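Local coordinates for beta-lactamase (Serratia marcescens, PDB 5GWA), which probably hydrolyses beta-lactam antibiotics to substituted beta-amino acids as a class A extended-spectrum beta-lactamase, captured with the inhibitor avibactam covalently bound, at residues H42-A54 against N140-K152. Residues are numbered along the deposited sequence; the frame is centred on the assembly and turned at random.
Sequences HYPMQSTYKFHLA and NISIKATEEEMHK. With NA (sodium ion), chain Q; NXL ((2S,5R)-1-formyl-5-[(sulfooxy)amino]piperidine-2-carboxamide), chain B.
The phenol ring of Tyr49 packs against CG2 of Ile143 and against the methyl end of Met150, with Met150 CE 3.9 Å from Tyr49 CZ. The Tyr49 hydroxyl donates to Ala145 O at 2.7 Å, in the carbonyl plane and on a lone pair; the same carbonyl oxygen also accepts from Asn160. With CG held between the backbone N and the carbonyl carbon (chi1 86°), the ring reaches toward the residues leading into helix 147-151, whose N-terminus Thr146 and Glu149 cap with a capping box.

Toward Ile141 and His52 the contact is apolar. Met45 brings CE to 3.9 Å from Ile143 CG1, and CD1 of Ile141 meets the edge of the His52 ring, 3.9 Å from NE2. Helix 126-135 backs this cluster, with Ile133 and Val129.

On the side of Ser47 and Lys50 lies the active site, where Ser47 OG is joined to avibactam CAN (1.4 Å). Lys50 donates through NZ to Ser47 OG at 3.2 Å and also to Asn113, while Glu147 OE2 makes a long salt bridge to Lys50 NZ at 3.9 Å. The Glu147 carboxylate folds back at chi2 (-74°), and a water lies within hydrogen-bonding distance of both Glu147 OE1 (2.8 Å) and Gln46 OE1, between the two side chains and away from the acyl carbon CAN; the amide nitrogen of Gln46 is held by Gln157. Ser47 and Lys50 fit the SxxK motif of class A enzymes: Ser47 is acylated by avibactam with Lys50 on its OG, and Glu147, close by, is probably placed as the general-base glutamate of this family.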
loop_
_atom_site.group_PDB
_atom_site.type_symbol
_atom_site.label_atom_id
_atom_site.label_comp_id
_atom_site.label_asym_id
_atom_site.label_seq_id
_atom_site.Cartn_x
_atom_site.Cartn_y
_atom_site.Cartn_z
ATOM N N HIS A 42 25.083 -8.224 -3.592
ATOM C CA HIS A 42 24.098 -8.118 -2.523
ATOM C C HIS A 42 22.825 -7.495 -3.080
ATOM O O HIS A 42 22.843 -6.405 -3.629
ATOM C CB HIS A 42 24.649 -7.286 -1.375
ATOM C CG HIS A 42 25.719 -7.992 -0.616
ATOM N ND1 HIS A 42 26.338 -7.457 0.500
ATOM C CD2 HIS A 42 26.257 -9.214 -0.793
ATOM C CE1 HIS A 42 27.196 -8.336 0.981
ATOM N NE2 HIS A 42 27.167 -9.410 0.223
ATOM N N TYR A 43 21.725 -8.216 -2.978
ATOM C CA TYR A 43 20.479 -7.784 -3.553
ATOM C C TYR A 43 19.511 -7.387 -2.451
ATOM O O TYR A 43 19.398 -8.060 -1.459
ATOM C CB TYR A 43 19.903 -8.974 -4.326
ATOM C CG TYR A 43 20.742 -9.346 -5.521
ATOM C CD1 TYR A 43 20.528 -8.748 -6.739
ATOM C CD2 TYR A 43 21.749 -10.273 -5.425
ATOM C CE1 TYR A 43 21.352 -9.005 -7.807
ATOM C CE2 TYR A 43 22.592 -10.543 -6.480
ATOM C CZ TYR A 43 22.375 -9.917 -7.681
ATOM O OH TYR A 43 23.184 -10.200 -8.757
ATOM N N PRO A 44 18.753 -6.315 -2.656
ATOM C CA PRO A 44 17.775 -5.937 -1.675
ATOM C C PRO A 44 16.602 -6.905 -1.687
ATOM O O PRO A 44 16.074 -7.235 -2.753
ATOM C CB PRO A 44 17.375 -4.529 -2.111
ATOM C CG PRO A 44 17.662 -4.495 -3.572
ATOM C CD PRO A 44 18.864 -5.353 -3.764
ATOM N N MET A 45 16.258 -7.397 -0.512
ATOM C CA MET A 45 15.251 -8.463 -0.401
ATOM C C MET A 45 13.801 -7.964 -0.577
ATOM O O MET A 45 12.930 -8.740 -1.029
ATOM C CB MET A 45 15.378 -9.184 0.940
ATOM C CG MET A 45 16.588 -10.054 1.021
ATOM S SD MET A 45 16.611 -11.107 2.470
ATOM C CE MET A 45 17.090 -9.954 3.739
ATOM N N GLN A 46 13.527 -6.739 -0.122
ATOM C CA GLN A 46 12.177 -6.195 0.101
ATOM C C GLN A 46 11.331 -7.276 0.761
ATOM O O GLN A 46 11.821 -7.924 1.695
ATOM C CB GLN A 46 11.590 -5.705 -1.190
ATOM C CG GLN A 46 12.069 -4.343 -1.606
ATOM C CD GLN A 46 11.537 -3.240 -0.726
ATOM O OE1 GLN A 46 10.747 -3.467 0.187
ATOM N NE2 GLN A 46 12.024 -2.003 -0.970
ATOM N N SER A 47 10.148 -7.559 0.246
ATOM C CA SER A 47 9.197 -8.381 0.992
ATOM C C SER A 47 9.590 -9.851 1.066
ATOM O O SER A 47 8.991 -10.576 1.872
ATOM C CB SER A 47 7.782 -8.315 0.424
ATOM O OG SER A 47 7.143 -7.057 0.654
ATOM N N THR A 48 10.620 -10.288 0.334
ATOM C CA THR A 48 11.019 -11.681 0.401
ATOM C C THR A 48 11.518 -12.053 1.795
ATOM O O THR A 48 11.356 -13.192 2.192
ATOM C CB THR A 48 12.067 -12.094 -0.650
ATOM O OG1 THR A 48 13.282 -11.386 -0.417
ATOM C CG2 THR A 48 11.533 -11.828 -2.073
ATOM N N TYR A 49 11.932 -11.070 2.588
ATOM C CA TYR A 49 12.381 -11.385 3.930
ATOM C C TYR A 49 11.295 -11.731 4.898
ATOM O O TYR A 49 11.586 -12.161 6.036
ATOM C CB TYR A 49 13.361 -10.355 4.459
ATOM C CG TYR A 49 12.779 -9.115 5.123
ATOM C CD1 TYR A 49 11.512 -8.624 4.795
ATOM C CD2 TYR A 49 13.573 -8.345 5.988
ATOM C CE1 TYR A 49 11.033 -7.452 5.370
ATOM C CE2 TYR A 49 13.085 -7.190 6.583
ATOM C CZ TYR A 49 11.827 -6.716 6.231
ATOM O OH TYR A 49 11.347 -5.529 6.787
ATOM N N LYS A 50 10.051 -11.649 4.472
ATOM C CA LYS A 50 8.927 -12.081 5.312
ATOM C C LYS A 50 8.931 -13.610 5.437
ATOM O O LYS A 50 8.319 -14.164 6.359
ATOM C CB LYS A 50 7.598 -11.569 4.767
ATOM C CG LYS A 50 7.499 -10.043 4.862
ATOM C CD LYS A 50 6.373 -9.487 4.003
ATOM C CE LYS A 50 6.416 -7.974 4.002
ATOM N NZ LYS A 50 5.279 -7.396 3.246
ATOM N N PHE A 51 9.538 -14.301 4.480
ATOM C CA PHE A 51 9.783 -15.746 4.642
ATOM C C PHE A 51 10.631 -16.005 5.871
ATOM O O PHE A 51 10.275 -16.815 6.753
ATOM C CB PHE A 51 10.433 -16.310 3.359
ATOM C CG PHE A 51 10.957 -17.716 3.509
ATOM C CD1 PHE A 51 10.075 -18.756 3.741
ATOM C CD2 PHE A 51 12.303 -17.984 3.407
ATOM C CE1 PHE A 51 10.524 -20.056 3.847
ATOM C CE2 PHE A 51 12.767 -19.288 3.558
ATOM C CZ PHE A 51 11.862 -20.321 3.771
ATOM N N HIS A 52 11.728 -15.273 5.967
ATOM C CA HIS A 52 12.714 -15.472 7.029
ATOM C C HIS A 52 12.005 -15.127 8.341
ATOM O O HIS A 52 12.161 -15.803 9.348
ATOM C CB HIS A 52 13.892 -14.521 6.830
ATOM C CG HIS A 52 14.562 -14.648 5.496
ATOM N ND1 HIS A 52 13.898 -14.387 4.310
ATOM C CD2 HIS A 52 15.851 -14.867 5.152
ATOM C CE1 HIS A 52 14.732 -14.538 3.303
ATOM N NE2 HIS A 52 15.922 -14.823 3.779
ATOM N N LEU A 53 11.253 -14.029 8.327
ATOM C CA LEU A 53 10.498 -13.611 9.517
ATOM C C LEU A 53 9.521 -14.693 9.992
ATOM O O LEU A 53 9.510 -15.054 11.188
ATOM C CB LEU A 53 9.756 -12.316 9.173
ATOM C CG LEU A 53 8.734 -11.875 10.204
ATOM C CD1 LEU A 53 9.370 -11.614 11.558
ATOM C CD2 LEU A 53 7.977 -10.659 9.711
ATOM N N ALA A 54 8.858 -15.349 9.052
ATOM C CA ALA A 54 7.872 -16.367 9.349
ATOM C C ALA A 54 8.559 -17.581 9.980
ATOM O O ALA A 54 8.055 -18.144 10.953
ATOM C CB ALA A 54 7.093 -16.739 8.125
ATOM N N ASN A 140 25.442 -14.735 4.604
ATOM C CA ASN A 140 25.152 -13.810 3.476
ATOM C C ASN A 140 23.694 -13.429 3.392
ATOM O O ASN A 140 23.187 -13.120 2.296
ATOM C CB ASN A 140 25.641 -14.338 2.146
ATOM C CG ASN A 140 27.127 -14.119 1.955
ATOM O OD1 ASN A 140 27.723 -13.246 2.597
ATOM N ND2 ASN A 140 27.740 -14.984 1.214
ATOM N N ILE A 141 23.066 -13.295 4.552
ATOM C CA ILE A 141 21.765 -12.655 4.675
ATOM C C ILE A 141 21.858 -11.604 5.773
ATOM O O ILE A 141 22.329 -11.914 6.883
ATOM C CB ILE A 141 20.650 -13.670 5.021
ATOM C CG1 ILE A 141 20.562 -14.754 3.938
ATOM C CG2 ILE A 141 19.293 -12.971 5.154
ATOM C CD1 ILE A 141 19.615 -15.891 4.201
ATOM N N SER A 142 21.332 -10.416 5.498
ATOM C CA SER A 142 21.346 -9.305 6.447
ATOM C C SER A 142 19.929 -8.817 6.662
ATOM O O SER A 142 19.282 -8.363 5.715
ATOM C CB SER A 142 22.224 -8.176 5.934
ATOM O OG SER A 142 22.120 -7.024 6.756
ATOM N N ILE A 143 19.459 -8.883 7.904
ATOM C CA ILE A 143 18.124 -8.386 8.261
ATOM C C ILE A 143 18.299 -7.277 9.289
ATOM O O ILE A 143 18.680 -7.541 10.456
ATOM C CB ILE A 143 17.203 -9.524 8.730
ATOM C CG1 ILE A 143 16.992 -10.530 7.582
ATOM C CG2 ILE A 143 15.883 -9.008 9.304
ATOM C CD1 ILE A 143 16.403 -11.862 7.967
ATOM N N LYS A 144 17.937 -6.064 8.872
ATOM C CA LYS A 144 18.257 -4.860 9.625
ATOM C C LYS A 144 17.076 -3.916 9.839
ATOM O O LYS A 144 17.168 -3.020 10.660
ATOM C CB LYS A 144 19.385 -4.138 8.941
ATOM C CG LYS A 144 20.682 -4.933 8.911
ATOM C CD LYS A 144 21.320 -5.121 10.260
ATOM C CE LYS A 144 22.408 -6.193 10.166
ATOM N NZ LYS A 144 23.204 -6.262 11.421
ATOM N N ALA A 145 16.103 -3.932 8.937
ATOM C CA ALA A 145 15.104 -2.851 8.951
ATOM C C ALA A 145 13.713 -3.420 8.773
ATOM O O ALA A 145 13.484 -4.278 7.944
ATOM C CB ALA A 145 15.347 -1.864 7.848
ATOM N N THR A 146 12.778 -2.860 9.502
ATOM C CA THR A 146 11.373 -3.225 9.389
ATOM C C THR A 146 10.787 -2.571 8.141
ATOM O O THR A 146 11.451 -1.790 7.472
ATOM C CB THR A 146 10.564 -2.706 10.583
ATOM O OG1 THR A 146 10.658 -1.278 10.617
ATOM C CG2 THR A 146 11.058 -3.288 11.894
ATOM N N GLU A 147 9.540 -2.891 7.828
ATOM C CA GLU A 147 8.901 -2.240 6.699
ATOM C C GLU A 147 8.746 -0.756 6.927
ATOM O O GLU A 147 9.000 0.027 6.009
ATOM C CB GLU A 147 7.542 -2.889 6.377
ATOM C CG GLU A 147 7.707 -4.247 5.704
ATOM C CD GLU A 147 8.160 -4.179 4.265
ATOM O OE1 GLU A 147 8.081 -3.089 3.642
ATOM O OE2 GLU A 147 8.526 -5.231 3.663
ATOM N N GLU A 148 8.356 -0.368 8.121
ATOM C CA GLU A 148 8.210 1.068 8.431
ATOM C C GLU A 148 9.533 1.791 8.238
ATOM O O GLU A 148 9.582 2.843 7.597
ATOM C CB GLU A 148 7.713 1.223 9.834
ATOM C CG GLU A 148 7.701 2.650 10.357
ATOM C CD GLU A 148 7.159 2.733 11.776
ATOM O OE1 GLU A 148 7.071 1.687 12.457
ATOM O OE2 GLU A 148 6.882 3.863 12.244
ATOM N N GLU A 149 10.611 1.158 8.691
ATOM C CA GLU A 149 11.929 1.738 8.539
ATOM C C GLU A 149 12.354 1.859 7.070
ATOM O O GLU A 149 12.939 2.866 6.644
ATOM C CB GLU A 149 12.944 0.931 9.358
ATOM C CG GLU A 149 12.806 1.103 10.845
ATOM C CD GLU A 149 13.740 0.238 11.658
ATOM O OE1 GLU A 149 14.009 -0.925 11.281
ATOM O OE2 GLU A 149 14.032 0.621 12.812
ATOM N N MET A 150 12.002 0.881 6.238
ATOM C CA MET A 150 12.335 0.939 4.825
ATOM C C MET A 150 11.580 2.065 4.105
ATOM O O MET A 150 12.034 2.592 3.102
ATOM C CB MET A 150 12.043 -0.412 4.139
ATOM C CG MET A 150 13.110 -1.453 4.420
ATOM S SD MET A 150 13.031 -2.819 3.254
ATOM C CE MET A 150 11.597 -3.640 3.884
ATOM N N HIS A 151 10.351 2.297 4.522
ATOM C CA HIS A 151 9.506 3.304 3.851
ATOM C C HIS A 151 9.941 4.725 4.209
ATOM O O HIS A 151 9.463 5.684 3.590
ATOM C CB HIS A 151 8.030 3.088 4.225
ATOM C CG HIS A 151 7.393 1.945 3.507
ATOM N ND1 HIS A 151 7.759 0.627 3.709
ATOM C CD2 HIS A 151 6.399 1.922 2.583
ATOM C CE1 HIS A 151 7.032 -0.155 2.928
ATOM N NE2 HIS A 151 6.209 0.612 2.224
ATOM N N LYS A 152 10.834 4.885 5.187
ATOM C CA LYS A 152 11.259 6.240 5.587
ATOM C C LYS A 152 12.299 6.833 4.662
ATOM O O LYS A 152 12.474 8.068 4.633
ATOM C CB LYS A 152 11.790 6.252 7.004
ATOM C CG LYS A 152 10.679 6.308 8.034
ATOM C CD LYS A 152 11.219 6.550 9.404
ATOM C CE LYS A 152 10.112 6.984 10.346
ATOM N NZ LYS A 152 8.985 6.028 10.370
HETATM NA NA NA Q . 14.012 1.739 1.416
HETATM O OAC NXL B . 8.230 -6.217 -1.163
HETATM C CAN NXL B . 7.244 -6.156 -0.436
HETATM N N NXL B . 6.392 -5.233 -0.448
HETATM C CAJ NXL B . 5.110 -5.380 0.209
HETATM C CA NXL B . 6.620 -4.057 -1.277
HETATM C C NXL B . 6.799 -2.777 -0.535
HETATM O O NXL B . 6.617 -2.702 0.666
HETATM N NAA NXL B . 7.029 -1.710 -1.305
HETATM C CB NXL B . 5.488 -3.932 -2.264
HETATM C CAH NXL B . 4.126 -4.090 -1.632
HETATM C CAO NXL B . 4.017 -5.382 -0.832
HETATM N NAK NXL B . 4.012 -6.644 -1.601
HETATM O OAL NXL B . 4.553 -6.605 -2.801
HETATM S SAR NXL B . 5.033 -7.956 -3.343
HETATM O OAD NXL B . 3.950 -8.388 -4.170
HETATM O OAE NXL B . 6.151 -7.937 -4.219
HETATM O OAG NXL B . 5.589 -8.729 -2.017
HETATM O O HOH W 1 9.549 -1.623 1.823
HETATM O O HOH W 2 11.873 0.790 -0.045
#